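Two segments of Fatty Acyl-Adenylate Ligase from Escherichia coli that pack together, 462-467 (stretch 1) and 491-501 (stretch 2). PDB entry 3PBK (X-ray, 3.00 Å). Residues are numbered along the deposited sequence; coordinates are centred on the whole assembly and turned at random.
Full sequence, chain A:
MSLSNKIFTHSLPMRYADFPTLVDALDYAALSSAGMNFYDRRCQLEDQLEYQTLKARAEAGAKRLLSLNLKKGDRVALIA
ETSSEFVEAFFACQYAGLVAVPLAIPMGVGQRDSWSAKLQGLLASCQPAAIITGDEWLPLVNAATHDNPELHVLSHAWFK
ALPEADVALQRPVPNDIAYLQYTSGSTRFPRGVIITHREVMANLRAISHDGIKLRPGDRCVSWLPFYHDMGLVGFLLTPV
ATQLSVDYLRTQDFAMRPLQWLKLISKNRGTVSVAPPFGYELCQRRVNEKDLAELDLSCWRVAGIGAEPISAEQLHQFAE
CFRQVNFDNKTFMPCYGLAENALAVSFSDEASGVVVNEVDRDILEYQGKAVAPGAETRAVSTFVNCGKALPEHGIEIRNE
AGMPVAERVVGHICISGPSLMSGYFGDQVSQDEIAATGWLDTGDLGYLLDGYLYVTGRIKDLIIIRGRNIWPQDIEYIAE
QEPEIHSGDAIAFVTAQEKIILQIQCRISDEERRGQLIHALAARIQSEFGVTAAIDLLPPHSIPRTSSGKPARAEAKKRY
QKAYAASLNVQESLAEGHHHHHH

Stretch 1 (462-467) LIIIRG
Stretch 2 491-501: IAFVTAQEKII

How do the two stretches lie against each other, and what does the first strand of stretch 2 offer? The strand through Ile463 and Ile464 runs broadly alongside strand 491-494, N to C in the same sense at 31°, with the axes 6.6 Å apart at their closest. No backbone hydrogen bond links them; the contact is made largely by side chains. Ile491 lies out of reach, and contact begins at Ala492 (phi/psi -119/141), whose CB sits 4.2 Å from Ile463 CD1; the small methyl gives this branched side chain a buried surface to rest on. Phe493 (-161/168) points its CA-to-CB bond away, chi1 p, yet its CA lies 4.0 Å from Ile463 CG1, so here it is backbone that meets the isoleucine.

What does Val494 add at the centre? Its CA is 5.8 Å from the CA of Ile463, which fixes the register, and both CA-to-CB bonds point toward the opposing stretch. Val494 (-109/130, chi1 53°) places CB 4.1 Å from Ile463 CG2, CG2 4.2 Å from Ile465 CG2 and CG1 4.0 Å from the backbone N of Ile464. Ile463 (-85/104, chi1 m, chi2 t) is buried and loses 82 Å² to the contact. Ile464 (-103/110, chi1 m) turns away, whereas Ile465 (-116/-177) points sideways with chi1 p and chi2 t.

How does stretch 2 turn back and gain a charged contact? A type I turn runs from Thr495 to Glu498, with Ala496 at -70/-14 and Gln497 at -89/12; Glu498 N donates to Thr495 O at 2.9 Å, and Thr495 N to Lys499 O at 2.8 Å. Glu498, at 66/24, points toward stretch 1, its CA 6.7 Å from that of Ile465. Chi1 m and chi2 t extend its carboxylate to Arg466 (-58/113; chi1 m, chi2 t, chi3 t). Arg466 NE donates to Glu498 OE2 at 3.1 Å and 155°, forming a salt bridge at the guanidinium edge; a weak bond from Arg466 NH2 to the same OE2 spans 3.3 Å. The opposite charges suit this more open margin.

What completes the apolar side? Lys499 (-97/130) points away and remains exposed. Ile500 (-85/119, chi1 m, chi2 t) points toward stretch 1, bringing CD1 3.9 Å from Ile463 CG2 and 4.5 Å from Ile465 CG2. Buried Ile500, like Val494, thus contacts Ile463 and Ile465. Ile501 (-107/138) makes no contact with stretch 1, but pairs with Phe493: Phe493 N to Ile501 O is 3.1 Å, and Ile501 N to Phe493 O 2.9 Å. Altogether 381 Å² is buried, summed over both sides.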

ATOM      1  N   LEU A 462     -17.607  -5.404  -3.360  1.00 22.84           N
ATOM      2  CA  LEU A 462     -18.734  -6.083  -2.737  1.00 22.30           C
ATOM      3  C   LEU A 462     -19.620  -6.761  -3.769  1.00 21.18           C
ATOM      4  O   LEU A 462     -19.956  -6.170  -4.790  1.00 22.48           O
ATOM      5  CB  LEU A 462     -19.546  -5.103  -1.883  1.00 22.93           C
ATOM      6  CG  LEU A 462     -20.757  -5.667  -1.130  1.00 22.48           C
ATOM      7  CD1 LEU A 462     -20.319  -6.722  -0.112  1.00 20.52           C
ATOM      8  CD2 LEU A 462     -21.559  -4.542  -0.464  1.00 20.91           C
ATOM      9  N   ILE A 463     -19.985  -8.009  -3.500  1.00 21.20           N
ATOM     10  CA  ILE A 463     -20.895  -8.755  -4.368  1.00 22.40           C
ATOM     11  C   ILE A 463     -22.341  -8.452  -4.007  1.00 22.99           C
ATOM     12  O   ILE A 463     -22.861  -8.957  -3.004  1.00 22.25           O
ATOM     13  CB  ILE A 463     -20.680 -10.276  -4.264  1.00 21.50           C
ATOM     14  CG1 ILE A 463     -19.419 -10.686  -5.015  1.00 21.61           C
ATOM     15  CG2 ILE A 463     -21.882 -11.023  -4.809  1.00 21.90           C
ATOM     16  CD1 ILE A 463     -18.860 -12.008  -4.576  1.00 22.15           C
ATOM     17  N   ILE A 464     -22.993  -7.632  -4.830  1.00 23.48           N
ATOM     18  CA  ILE A 464     -24.370  -7.241  -4.553  1.00 23.02           C
ATOM     19  C   ILE A 464     -25.360  -7.999  -5.425  1.00 22.26           C
ATOM     20  O   ILE A 464     -25.427  -7.821  -6.636  1.00 22.21           O
ATOM     21  CB  ILE A 464     -24.560  -5.715  -4.652  1.00 22.98           C
ATOM     22  CG1 ILE A 464     -23.379  -5.021  -3.965  1.00 22.09           C
ATOM     23  CG2 ILE A 464     -25.890  -5.292  -4.004  1.00 22.37           C
ATOM     24  CD1 ILE A 464     -23.019  -3.697  -4.556  1.00 22.57           C
ATOM     25  N   ILE A 465     -26.103  -8.885  -4.785  1.00 23.28           N
ATOM     26  CA  ILE A 465     -27.152  -9.619  -5.467  1.00 25.67           C
ATOM     27  C   ILE A 465     -28.492  -9.235  -4.838  1.00 26.05           C
ATOM     28  O   ILE A 465     -28.540  -8.353  -3.971  1.00 25.72           O
ATOM     29  CB  ILE A 465     -26.902 -11.159  -5.459  1.00 25.13           C
ATOM     30  CG1 ILE A 465     -26.864 -11.715  -4.045  1.00 23.30           C
ATOM     31  CG2 ILE A 465     -25.590 -11.511  -6.167  1.00 23.49           C
ATOM     32  CD1 ILE A 465     -26.250 -13.104  -3.991  1.00 22.58           C
ATOM     33  N   ARG A 466     -29.574  -9.864  -5.287  1.00 27.40           N
ATOM     34  CA  ARG A 466     -30.912  -9.501  -4.820  1.00 27.98           C
ATOM     35  C   ARG A 466     -31.030  -9.620  -3.313  1.00 27.16           C
ATOM     36  O   ARG A 466     -30.958 -10.723  -2.761  1.00 28.17           O
ATOM     37  CB  ARG A 466     -31.982 -10.372  -5.486  1.00 31.82           C
ATOM     38  CG  ARG A 466     -32.270  -9.991  -6.921  1.00 37.29           C
ATOM     39  CD  ARG A 466     -33.128 -11.024  -7.634  1.00 39.19           C
ATOM     40  NE  ARG A 466     -32.930 -10.935  -9.079  1.00 42.80           N
ATOM     41  CZ  ARG A 466     -33.811 -11.338  -9.989  1.00 43.77           C
ATOM     42  NH1 ARG A 466     -34.971 -11.861  -9.604  1.00 43.32           N
ATOM     43  NH2 ARG A 466     -33.533 -11.214 -11.284  1.00 44.29           N
ATOM     44  N   GLY A 467     -31.192  -8.487  -2.642  1.00 25.22           N
ATOM     45  CA  GLY A 467     -31.508  -8.508  -1.229  1.00 25.11           C
ATOM     46  C   GLY A 467     -30.427  -8.945  -0.252  1.00 24.27           C
ATOM     47  O   GLY A 467     -30.666  -8.935   0.957  1.00 23.89           O
ATOM     48  N   ILE A 491     -10.238 -14.876  -7.301  1.00 25.59           N
ATOM     49  CA  ILE A 491     -11.009 -13.641  -7.389  1.00 25.06           C
ATOM     50  C   ILE A 491     -12.488 -13.948  -7.579  1.00 25.27           C
ATOM     51  O   ILE A 491     -12.859 -14.742  -8.454  1.00 24.52           O
ATOM     52  CB  ILE A 491     -10.614 -12.833  -8.609  1.00 26.22           C
ATOM     53  CG1 ILE A 491      -9.120 -12.574  -8.622  1.00 30.08           C
ATOM     54  CG2 ILE A 491     -11.379 -11.526  -8.650  1.00 27.84           C
ATOM     55  CD1 ILE A 491      -8.626 -12.161  -9.994  1.00 35.96           C
ATOM     56  N   ALA A 492     -13.333 -13.306  -6.777  1.00 24.63           N
ATOM     57  CA  ALA A 492     -14.769 -13.470  -6.914  1.00 23.99           C
ATOM     58  C   ALA A 492     -15.449 -12.138  -7.230  1.00 24.52           C
ATOM     59  O   ALA A 492     -15.070 -11.088  -6.723  1.00 24.49           O
ATOM     60  CB  ALA A 492     -15.353 -14.101  -5.665  1.00 22.41           C
ATOM     61  N   PHE A 493     -16.447 -12.192  -8.101  1.00 25.84           N
ATOM     62  CA  PHE A 493     -17.252 -11.023  -8.413  1.00 26.64           C
ATOM     63  C   PHE A 493     -18.561 -11.462  -9.052  1.00 26.71           C
ATOM     64  O   PHE A 493     -18.724 -12.629  -9.425  1.00 26.24           O
ATOM     65  CB  PHE A 493     -16.493 -10.067  -9.329  1.00 27.62           C
ATOM     66  CG  PHE A 493     -16.085 -10.677 -10.633  1.00 28.49           C
ATOM     67  CD1 PHE A 493     -14.867 -11.323 -10.761  1.00 28.53           C
ATOM     68  CD2 PHE A 493     -16.917 -10.605 -11.737  1.00 29.21           C
ATOM     69  CE1 PHE A 493     -14.489 -11.883 -11.966  1.00 29.30           C
ATOM     70  CE2 PHE A 493     -16.547 -11.166 -12.936  1.00 30.07           C
ATOM     71  CZ  PHE A 493     -15.331 -11.805 -13.052  1.00 30.45           C
ATOM     72  N   VAL A 494     -19.500 -10.533  -9.163  1.00 27.55           N
ATOM     73  CA  VAL A 494     -20.771 -10.849  -9.790  1.00 29.18           C
ATOM     74  C   VAL A 494     -20.888 -10.168 -11.147  1.00 31.26           C
ATOM     75  O   VAL A 494     -20.634  -8.973 -11.286  1.00 30.75           O
ATOM     76  CB  VAL A 494     -21.977 -10.497  -8.890  1.00 27.73           C
ATOM     77  CG1 VAL A 494     -21.911  -9.054  -8.428  1.00 26.83           C
ATOM     78  CG2 VAL A 494     -23.273 -10.776  -9.615  1.00 30.97           C
ATOM     79  N   THR A 495     -21.252 -10.954 -12.152  1.00 33.35           N
ATOM     80  CA  THR A 495     -21.406 -10.458 -13.509  1.00 34.72           C
ATOM     81  C   THR A 495     -22.625  -9.546 -13.594  1.00 36.30           C
ATOM     82  O   THR A 495     -23.463  -9.528 -12.692  1.00 35.99           O
ATOM     83  CB  THR A 495     -21.515 -11.625 -14.504  1.00 36.45           C
ATOM     84  OG1 THR A 495     -21.026 -11.202 -15.776  1.00 41.71           O
ATOM     85  CG2 THR A 495     -22.945 -12.116 -14.636  1.00 35.63           C
ATOM     86  N   ALA A 496     -22.724  -8.765 -14.660  1.00 38.22           N
ATOM     87  CA  ALA A 496     -23.850  -7.848 -14.790  1.00 38.88           C
ATOM     88  C   ALA A 496     -25.158  -8.595 -15.050  1.00 39.17           C
ATOM     89  O   ALA A 496     -26.235  -8.022 -14.925  1.00 38.99           O
ATOM     90  CB  ALA A 496     -23.585  -6.816 -15.872  1.00 39.18           C
ATOM     91  N   GLN A 497     -25.055  -9.874 -15.410  1.00 40.08           N
ATOM     92  CA  GLN A 497     -26.230 -10.741 -15.578  1.00 40.46           C
ATOM     93  C   GLN A 497     -26.591 -11.433 -14.262  1.00 39.33           C
ATOM     94  O   GLN A 497     -27.398 -12.372 -14.232  1.00 38.79           O
ATOM     95  CB  GLN A 497     -25.992 -11.789 -16.673  1.00 41.38           C
ATOM     96  CG  GLN A 497     -25.845 -11.216 -18.089  1.00 43.39           C
ATOM     97  CD  GLN A 497     -24.481 -10.585 -18.344  1.00 44.26           C
ATOM     98  OE1 GLN A 497     -24.394  -9.414 -18.709  1.00 43.61           O
ATOM     99  NE2 GLN A 497     -23.412 -11.365 -18.157  1.00 44.67           N
ATOM    100  N   GLU A 498     -25.970 -10.956 -13.185  1.00 38.86           N
ATOM    101  CA  GLU A 498     -26.165 -11.489 -11.842  1.00 38.64           C
ATOM    102  C   GLU A 498     -25.674 -12.930 -11.635  1.00 37.27           C
ATOM    103  O   GLU A 498     -26.141 -13.613 -10.727  1.00 38.97           O
ATOM    104  CB  GLU A 498     -27.626 -11.344 -11.409  1.00 40.53           C
ATOM    105  CG  GLU A 498     -27.983  -9.952 -10.886  1.00 42.31           C
ATOM    106  CD  GLU A 498     -29.321  -9.927 -10.144  1.00 44.77           C
ATOM    107  OE1 GLU A 498     -29.358  -9.406  -9.001  1.00 40.10           O
ATOM    108  OE2 GLU A 498     -30.329 -10.436 -10.698  1.00 43.81           O
ATOM    109  N   LYS A 499     -24.732 -13.379 -12.462  1.00 36.01           N
ATOM    110  CA  LYS A 499     -24.101 -14.688 -12.280  1.00 34.71           C
ATOM    111  C   LYS A 499     -22.779 -14.507 -11.541  1.00 32.30           C
ATOM    112  O   LYS A 499     -21.965 -13.674 -11.928  1.00 32.01           O
ATOM    113  CB  LYS A 499     -23.834 -15.366 -13.626  1.00 35.19           C
ATOM    114  CG  LYS A 499     -24.973 -15.248 -14.642  1.00 38.65           C
ATOM    115  CD  LYS A 499     -26.192 -16.071 -14.238  1.00 39.54           C
ATOM    116  CE  LYS A 499     -27.118 -16.309 -15.426  1.00 40.34           C
ATOM    117  NZ  LYS A 499     -27.958 -17.538 -15.255  1.00 39.44           N
ATOM    118  N   ILE A 500     -22.562 -15.280 -10.479  1.00 30.30           N
ATOM    119  CA  ILE A 500     -21.342 -15.140  -9.680  1.00 28.21           C
ATOM    120  C   ILE A 500     -20.172 -15.934 -10.249  1.00 26.21           C
ATOM    121  O   ILE A 500     -20.238 -17.151 -10.363  1.00 26.78           O
ATOM    122  CB  ILE A 500     -21.577 -15.561  -8.210  1.00 27.04           C
ATOM    123  CG1 ILE A 500     -22.360 -14.474  -7.470  1.00 26.26           C
ATOM    124  CG2 ILE A 500     -20.257 -15.833  -7.506  1.00 24.74           C
ATOM    125  CD1 ILE A 500     -22.477 -14.713  -5.998  1.00 24.49           C
ATOM    126  N   ILE A 501     -19.095 -15.254 -10.606  1.00 25.15           N
ATOM    127  CA  ILE A 501     -17.948 -15.962 -11.151  1.00 25.35           C
ATOM    128  C   ILE A 501     -16.820 -16.001 -10.130  1.00 24.64           C
ATOM    129  O   ILE A 501     -16.559 -15.014  -9.451  1.00 24.76           O
ATOM    130  CB  ILE A 501     -17.439 -15.321 -12.470  1.00 26.47           C
ATOM    131  CG1 ILE A 501     -18.454 -15.509 -13.594  1.00 27.26           C
ATOM    132  CG2 ILE A 501     -16.099 -15.901 -12.881  1.00 26.73           C
ATOM    133  CD1 ILE A 501     -19.186 -14.252 -13.957  1.00 30.41           C
TER